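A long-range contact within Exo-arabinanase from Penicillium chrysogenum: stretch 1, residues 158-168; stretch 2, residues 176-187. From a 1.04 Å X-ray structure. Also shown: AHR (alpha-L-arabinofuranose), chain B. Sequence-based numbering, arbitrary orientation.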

ATOM      1  N   LYS A 158       6.745 -11.898 -14.749  1.00 10.69           N
ATOM      2  CA  LYS A 158       7.276 -13.125 -15.335  1.00 11.75           C
ATOM      3  C   LYS A 158       6.696 -14.377 -14.687  1.00 11.45           C
ATOM      4  O   LYS A 158       7.405 -15.352 -14.388  1.00 12.83           O
ATOM      5  N   GLY A 159       5.378 -14.407 -14.507  1.00 10.72           N
ATOM      6  CA  GLY A 159       4.700 -15.560 -14.033  1.00 11.05           C
ATOM      7  C   GLY A 159       4.836 -15.814 -12.549  1.00  9.45           C
ATOM      8  O   GLY A 159       4.422 -16.889 -12.068  1.00 11.03           O
ATOM      9  N   LYS A 160       5.383 -14.866 -11.815  1.00  8.35           N
ATOM     10  CA  LYS A 160       5.579 -14.965 -10.381  1.00  8.34           C
ATOM     11  C   LYS A 160       4.856 -13.820  -9.680  1.00  7.47           C
ATOM     12  O   LYS A 160       4.664 -12.751 -10.269  1.00  8.60           O
ATOM     13  N   LEU A 161       4.516 -14.063  -8.435  1.00  7.07           N
ATOM     14  CA  LEU A 161       4.010 -13.014  -7.580  1.00  6.25           C
ATOM     15  C   LEU A 161       5.036 -12.725  -6.467  1.00  5.80           C
ATOM     16  O   LEU A 161       5.499 -13.677  -5.815  1.00  6.85           O
ATOM     17  N   ILE A 162       5.353 -11.456  -6.328  1.00  5.70           N
ATOM     18  CA  ILE A 162       6.233 -10.971  -5.302  1.00  5.36           C
ATOM     19  C   ILE A 162       5.393 -10.287  -4.226  1.00  5.30           C
ATOM     20  O   ILE A 162       4.523  -9.460  -4.537  1.00  5.82           O
ATOM     21  N   CYS A 163       5.666 -10.609  -2.958  1.00  5.02           N
ATOM     22  CA  CYS A 163       5.093  -9.876  -1.835  1.00  4.90           C
ATOM     23  C   CYS A 163       6.243  -9.189  -1.082  1.00  4.75           C
ATOM     24  O   CYS A 163       7.087  -9.850  -0.504  1.00  5.25           O
ATOM     25  N   TYR A 164       6.257  -7.868  -1.186  1.00  4.71           N
ATOM     26  CA  TYR A 164       7.161  -7.016  -0.389  1.00  4.57           C
ATOM     27  C   TYR A 164       6.485  -6.717   0.926  1.00  4.66           C
ATOM     28  O   TYR A 164       5.276  -6.475   0.961  1.00  5.64           O
ATOM     29  N   TYR A 165       7.249  -6.651   2.021  1.00  4.30           N
ATOM     30  CA  TYR A 165       6.653  -6.324   3.332  1.00  4.16           C
ATOM     31  C   TYR A 165       7.752  -5.861   4.251  1.00  3.97           C
ATOM     32  O   TYR A 165       8.947  -5.955   3.973  1.00  5.09           O
ATOM     33  N   SER A 166       7.324  -5.279   5.392  1.00  4.02           N
ATOM     34  CA  SER A 166       8.208  -4.843   6.441  1.00  3.94           C
ATOM     35  C   SER A 166       8.400  -5.962   7.469  1.00  4.01           C
ATOM     36  O   SER A 166       7.420  -6.658   7.778  1.00  4.76           O
ATOM     37  N   ASP A 167       9.610  -6.113   7.992  1.00  4.44           N
ATOM     38  CA  ASP A 167       9.958  -7.283   8.779  1.00  4.52           C
ATOM     39  C   ASP A 167      10.741  -6.883  10.002  1.00  4.18           C
ATOM     40  O   ASP A 167      11.805  -6.248   9.862  1.00  5.23           O
ATOM     41  N   GLN A 168      10.301  -7.248  11.191  1.00  4.58           N
ATOM     42  CA  GLN A 168      11.038  -7.067  12.402  1.00  4.37           C
ATOM     43  C   GLN A 168      11.654  -8.374  12.936  1.00  4.81           C
ATOM     44  O   GLN A 168      12.248  -8.372  14.030  1.00  5.73           O
ATOM     45  N   GLN A 176      14.035  -2.728  12.168  1.00  5.51           N
ATOM     46  CA  GLN A 176      13.127  -3.197  11.129  1.00  4.66           C
ATOM     47  C   GLN A 176      13.903  -3.245   9.821  1.00  4.67           C
ATOM     48  O   GLN A 176      14.796  -2.425   9.607  1.00  5.29           O
ATOM     49  N   THR A 177      13.506  -4.141   8.932  1.00  4.71           N
ATOM     50  CA  THR A 177      13.964  -4.192   7.548  1.00  4.65           C
ATOM     51  C   THR A 177      12.782  -4.232   6.631  1.00  4.55           C
ATOM     52  O   THR A 177      11.622  -4.354   7.065  1.00  4.90           O
ATOM     53  N   MET A 178      13.023  -4.198   5.309  1.00  4.42           N
ATOM     54  CA  MET A 178      11.991  -4.586   4.359  1.00  4.03           C
ATOM     55  C   MET A 178      12.544  -5.730   3.501  1.00  4.21           C
ATOM     56  O   MET A 178      13.758  -5.776   3.181  1.00  4.98           O
ATOM     57  N   VAL A 179      11.685  -6.635   3.166  1.00  4.23           N
ATOM     58  CA  VAL A 179      11.982  -7.929   2.548  1.00  4.31           C
ATOM     59  C   VAL A 179      10.965  -8.253   1.492  1.00  4.48           C
ATOM     60  O   VAL A 179       9.918  -7.582   1.345  1.00  4.58           O
ATOM     61  N   HIS A 180      11.182  -9.378   0.805  1.00  4.36           N
ATOM     62  CA  HIS A 180      10.125  -9.945  -0.007  1.00  4.81           C
ATOM     63  C   HIS A 180      10.236 -11.472  -0.021  1.00  4.97           C
ATOM     64  O   HIS A 180      11.281 -12.048   0.293  1.00  5.44           O
ATOM     65  N   GLN A 181       9.145 -12.100  -0.444  1.00  5.05           N
ATOM     66  CA  GLN A 181       9.117 -13.498  -0.841  1.00  5.07           C
ATOM     67  C   GLN A 181       8.428 -13.590  -2.188  1.00  5.54           C
ATOM     68  O   GLN A 181       7.603 -12.737  -2.557  1.00  5.80           O
ATOM     69  N   VAL A 182       8.747 -14.669  -2.924  1.00  6.02           N
ATOM     70  CA  VAL A 182       8.246 -14.880  -4.278  1.00  7.06           C
ATOM     71  C   VAL A 182       7.562 -16.224  -4.360  1.00  7.44           C
ATOM     72  O   VAL A 182       7.966 -17.184  -3.697  1.00  9.05           O
ATOM     73  N   THR A 183       6.544 -16.332  -5.214  1.00  7.50           N
ATOM     74  CA  THR A 183       5.869 -17.557  -5.488  1.00  8.26           C
ATOM     75  C   THR A 183       5.556 -17.677  -6.976  1.00  8.46           C
ATOM     76  O   THR A 183       5.281 -16.695  -7.631  1.00  9.10           O
ATOM     77  N   ASN A 184       5.564 -18.922  -7.481  1.00 10.52           N
ATOM     78  CA  ASN A 184       5.062 -19.173  -8.842  1.00 11.03           C
ATOM     79  C   ASN A 184       3.729 -19.886  -8.825  1.00 10.10           C
ATOM     80  O   ASN A 184       3.204 -20.267  -9.894  1.00 11.53           O
ATOM     81  N   ASP A 185       3.075 -20.038  -7.686  1.00 10.01           N
ATOM     82  CA  ASP A 185       1.799 -20.760  -7.635  1.00 10.19           C
ATOM     83  C   ASP A 185       0.801 -20.212  -6.606  1.00  9.22           C
ATOM     84  O   ASP A 185      -0.315 -20.743  -6.511  1.00 10.36           O
ATOM     85  N   LEU A 186       1.054 -19.176  -5.854  1.00  9.81           N
ATOM     86  CA  LEU A 186       0.363 -18.536  -4.750  1.00  8.35           C
ATOM     87  C   LEU A 186       0.319 -19.356  -3.478  1.00  9.95           C
ATOM     88  O   LEU A 186      -0.269 -18.887  -2.480  1.00 11.36           O
ATOM     89  N   LYS A 187       0.888 -20.575  -3.476  1.00 11.56           N
ATOM     90  CA  LYS A 187       0.761 -21.508  -2.410  1.00 14.31           C
ATOM     91  C   LYS A 187       2.074 -21.721  -1.718  1.00 16.15           C
ATOM     92  O   LYS A 187       2.075 -21.799  -0.483  1.00 22.21           O
TER

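Strands 160-167 and 177-183 run antiparallel, their axes 143° apart and 4.5 Å at closest approach, so side chains leave the sheet on alternating faces instead of pointing across the gap. Four reciprocal backbone pairs fix the register; Cys163 N to Gln181 O (2.9 Å, 173°) is the straightest. Leu161, Cys163, Tyr165 and Asp167 thus share one face with Thr183, Gln181, Val179 and Thr177, while Ile162, Tyr164 and Ser166 share the other with Val182, His180 and Met178.

The tightest apolar packing involves Tyr165. Its chi1 of 59° (p) lays the ring beside Val179 (m), whose CG2 lies 3.5 Å from the ring centroid and 19° off the normal, a CH-pi contact over one face. Farther along, Leu161 (t, p) sets CD2 3.6 Å from CD2 of Leu186 (m, t), and its CB lies 3.9 Å from CG2 of Thr183 (t). On the opposite face, Ile162 CG2 and Tyr164 CD1 each approach His180 CB at 3.8 Å. The Tyr164 (m) and His180 (p) rings meet obliquely, centroids 5.7 Å apart and planes at 65°.

Among polar side-chain contacts, Gln181 (m, t) extends NE2 to Tyr165 OH at the ring edge, a hydrogen bond of 2.6 Å with an N-H...O angle of 134°. Thr183 OG1 instead serves its own stretch, accepting from Asp185 N (3.2 Å, 170°) and weakly from Leu186 N (3.1 Å, 125°), which helps hold the turn after the strand. His180 ND1 is buried without a partner in the model.

The bound arabinofuranose lies near the Gln168-Gln176 end. Gln176 (t, t) carries its amide to the sugar, and Ser166 OG (m) stands 3.9 Å from AHR O2; the orientation of the Gln176 amide remains open.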

ATOM      1  CB  LYS A 158       8.810 -13.166 -15.297  1.00 18.86           C
ATOM      2  CG  LYS A 158       9.441 -12.061 -16.121  1.00 27.86           C
ATOM      3  CD  LYS A 158      10.947 -11.944 -16.257  1.00 46.04           C
ATOM      4  CE  LYS A 158      11.957 -12.643 -15.383  1.00 64.29           C
ATOM      5  NZ  LYS A 158      13.413 -12.361 -15.652  1.00 75.04           N
ATOM      6  CB  LYS A 160       7.073 -14.858 -10.044  1.00  9.95           C
ATOM      7  CG  LYS A 160       7.911 -15.961 -10.679  1.00 12.16           C
ATOM      8  CD  LYS A 160       9.430 -15.717 -10.479  1.00 17.15           C
ATOM      9  CE  LYS A 160       9.985 -14.638 -11.420  1.00 21.94           C
ATOM     10  NZ  LYS A 160      11.467 -14.458 -11.094  1.00 25.62           N
ATOM     11  CB  LEU A 161       2.671 -13.366  -6.952  1.00  6.62           C
ATOM     12  CG  LEU A 161       1.987 -12.282  -6.139  1.00  6.78           C
ATOM     13  CD1 LEU A 161       1.525 -11.162  -7.039  1.00  7.64           C
ATOM     14  CD2 LEU A 161       0.824 -12.820  -5.341  1.00  8.53           C
ATOM     15  CB  ILE A 162       7.272  -9.977  -5.853  1.00  5.59           C
ATOM     16  CG1 ILE A 162       8.052 -10.561  -7.042  1.00  6.59           C
ATOM     17  CG2 ILE A 162       8.210  -9.491  -4.795  1.00  5.77           C
ATOM     18  CD1 ILE A 162       8.757  -9.476  -7.874  1.00  8.82           C
ATOM     19  CB  CYS A 163       4.346 -10.787  -0.880  1.00  5.19           C
ATOM     20  SG  CYS A 163       3.551  -9.855   0.461  1.00  6.51           S
ATOM     21  CB  TYR A 164       7.439  -5.715  -1.112  1.00  5.03           C
ATOM     22  CG  TYR A 164       7.989  -5.806  -2.527  1.00  4.82           C
ATOM     23  CD1 TYR A 164       9.341  -5.895  -2.787  1.00  4.88           C
ATOM     24  CD2 TYR A 164       7.095  -5.779  -3.623  1.00  5.60           C
ATOM     25  CE1 TYR A 164       9.810  -5.967  -4.088  1.00  5.05           C
ATOM     26  CE2 TYR A 164       7.560  -5.829  -4.909  1.00  5.40           C
ATOM     27  CZ  TYR A 164       8.924  -5.930  -5.156  1.00  5.41           C
ATOM     28  OH  TYR A 164       9.339  -5.960  -6.460  1.00  6.85           O
ATOM     29  CB  TYR A 165       5.829  -7.484   3.891  1.00  4.50           C
ATOM     30  CG  TYR A 165       6.563  -8.790   4.106  1.00  4.36           C
ATOM     31  CD1 TYR A 165       7.101  -9.093   5.348  1.00  4.77           C
ATOM     32  CD2 TYR A 165       6.715  -9.735   3.096  1.00  5.06           C
ATOM     33  CE1 TYR A 165       7.762 -10.287   5.551  1.00  4.79           C
ATOM     34  CE2 TYR A 165       7.351 -10.920   3.303  1.00  5.22           C
ATOM     35  CZ  TYR A 165       7.879 -11.198   4.522  1.00  4.78           C
ATOM     36  OH  TYR A 165       8.559 -12.386   4.719  1.00  5.70           O
ATOM     37  CB  SER A 166       7.676  -3.604   7.132  1.00  4.56           C
ATOM     38  OG  SER A 166       7.345  -2.587   6.205  1.00  5.25           O
ATOM     39  CB  ASP A 167      10.769  -8.234   7.911  1.00  5.03           C
ATOM     40  CG  ASP A 167      10.992  -9.602   8.461  1.00  5.90           C
ATOM     41  OD1 ASP A 167      10.476  -9.894   9.576  1.00  5.85           O
ATOM     42  OD2 ASP A 167      11.644 -10.424   7.780  1.00  7.97           O
ATOM     43  CB  GLN A 168      10.179  -6.431  13.501  1.00  4.76           C
ATOM     44  CG  GLN A 168       9.818  -4.966  13.196  1.00  4.96           C
ATOM     45  CD  GLN A 168       9.184  -4.263  14.352  1.00  5.02           C
ATOM     46  OE1 GLN A 168       9.650  -4.390  15.561  1.00  8.22           O
ATOM     47  NE2 GLN A 168       8.259  -3.459  14.134  1.00  3.71           N
ATOM     48  CB  GLN A 176      11.867  -2.350  11.033  1.00  4.78           C
ATOM     49  CG  GLN A 176      10.793  -2.910  10.109  1.00  4.67           C
ATOM     50  CD  GLN A 176       9.523  -2.098  10.163  1.00  4.29           C
ATOM     51  OE1 GLN A 176       9.440  -1.039   9.424  1.00  6.85           O
ATOM     52  NE2 GLN A 176       8.592  -2.481  10.917  1.00  3.17           N
ATOM     53  CB  THR A 177      14.864  -5.422   7.287  1.00  5.45           C
ATOM     54  OG1 THR A 177      14.028  -6.565   7.348  1.00  6.18           O
ATOM     55  CG2 THR A 177      16.006  -5.473   8.293  1.00  6.34           C
ATOM     56  CB  MET A 178      11.536  -3.447   3.477  1.00  4.70           C
ATOM     57  CG  MET A 178      10.856  -2.346   4.306  1.00  5.31           C
ATOM     58  SD  MET A 178      10.459  -0.863   3.358  1.00  5.24           S
ATOM     59  CE  MET A 178      12.100  -0.415   2.843  1.00  5.54           C
ATOM     60  CB  VAL A 179      12.005  -9.042   3.628  1.00  4.62           C
ATOM     61  CG1 VAL A 179      12.947  -8.698   4.770  1.00  5.55           C
ATOM     62  CG2 VAL A 179      10.626  -9.324   4.138  1.00  4.95           C
ATOM     63  CB  HIS A 180      10.071  -9.408  -1.483  1.00  5.38           C
ATOM     64  CG  HIS A 180      11.249  -9.832  -2.281  1.00  5.26           C
ATOM     65  ND1 HIS A 180      11.486 -10.951  -3.007  1.00  7.62           N
ATOM     66  CD2 HIS A 180      12.337  -9.052  -2.435  1.00  4.24           C
ATOM     67  CE1 HIS A 180      12.729 -10.841  -3.572  1.00  4.59           C
ATOM     68  NE2 HIS A 180      13.249  -9.666  -3.211  1.00  8.50           N
ATOM     69  CB  GLN A 181       8.447 -14.376   0.191  1.00  5.20           C
ATOM     70  CG  GLN A 181       9.197 -14.435   1.515  1.00  5.78           C
ATOM     71  CD  GLN A 181       8.516 -15.237   2.576  1.00  5.88           C
ATOM     72  OE1 GLN A 181       8.494 -16.538   2.521  1.00  9.54           O
ATOM     73  NE2 GLN A 181       7.964 -14.601   3.514  1.00  3.96           N
ATOM     74  CB  VAL A 182       9.388 -14.830  -5.304  1.00  8.66           C
ATOM     75  CG1 VAL A 182       8.861 -14.837  -6.703  1.00 12.07           C
ATOM     76  CG2 VAL A 182      10.232 -13.610  -5.003  1.00 10.08           C
ATOM     77  CB  THR A 183       4.559 -17.665  -4.650  1.00  8.27           C
ATOM     78  OG1 THR A 183       3.980 -18.925  -4.833  1.00  9.70           O
ATOM     79  CG2 THR A 183       3.614 -16.576  -4.999  1.00  7.78           C
ATOM     80  CB  ASN A 184       6.074 -19.852  -9.711  1.00 14.73           C
ATOM     81  CG  ASN A 184       6.475 -21.177  -9.270  1.00 17.24           C
ATOM     82  OD1 ASN A 184       5.722 -21.819  -8.597  1.00 17.39           O
ATOM     83  ND2 ASN A 184       7.692 -21.660  -9.526  1.00 31.39           N
ATOM     84  CB  ASP A 185       2.022 -22.237  -7.385  1.00 12.34           C
ATOM     85  CG  ASP A 185       2.680 -22.597  -6.085  1.00 12.78           C
ATOM     86  OD1 ASP A 185       2.815 -21.716  -5.208  1.00 11.66           O
ATOM     87  OD2 ASP A 185       3.023 -23.797  -5.912  1.00 21.85           O
ATOM     88  CB  LEU A 186      -1.018 -18.096  -5.191  1.00  8.42           C
ATOM     89  CG  LEU A 186      -1.130 -17.209  -6.405  1.00  9.03           C
ATOM     90  CD1 LEU A 186      -2.525 -16.580  -6.458  1.00  9.70           C
ATOM     91  CD2 LEU A 186      -0.099 -16.106  -6.409  1.00  9.85           C
ATOM     92  CB  LYS A 187       0.273 -22.857  -2.982  1.00 15.25           C
ATOM     93  CG  LYS A 187      -1.140 -22.734  -3.573  1.00 18.09           C
ATOM     94  CD  LYS A 187      -1.422 -24.012  -4.297  1.00 28.92           C
ATOM     95  CE  LYS A 187      -2.821 -24.191  -4.833  1.00 42.97           C
ATOM     96  NZ  LYS A 187      -3.036 -25.621  -5.287  1.00 67.88           N
TER
HETATM   97  O5  AHR B   1       2.442   0.388  12.870  1.00  4.41           O
HETATM   98  C5  AHR B   1       3.361  -0.432  12.076  1.00  4.63           C
HETATM   99  C4  AHR B   1       4.540   0.419  11.698  1.00  4.71           C
HETATM  100  O4  AHR B   1       4.094   1.407  10.758  1.00  4.82           O
HETATM  101  C3  AHR B   1       5.633  -0.369  10.985  1.00  4.55           C
HETATM  102  O3  AHR B   1       6.554  -0.902  11.954  1.00  4.87           O
HETATM  103  C2  AHR B   1       6.280   0.714  10.087  1.00  4.67           C
HETATM  104  O2  AHR B   1       6.783   0.197   8.856  1.00  4.52           O
HETATM  105  C1  AHR B   1       5.177   1.753   9.888  1.00  4.63           C
HETATM  106  O1  AHR B   1       5.624   3.061  10.347  1.00  5.43           O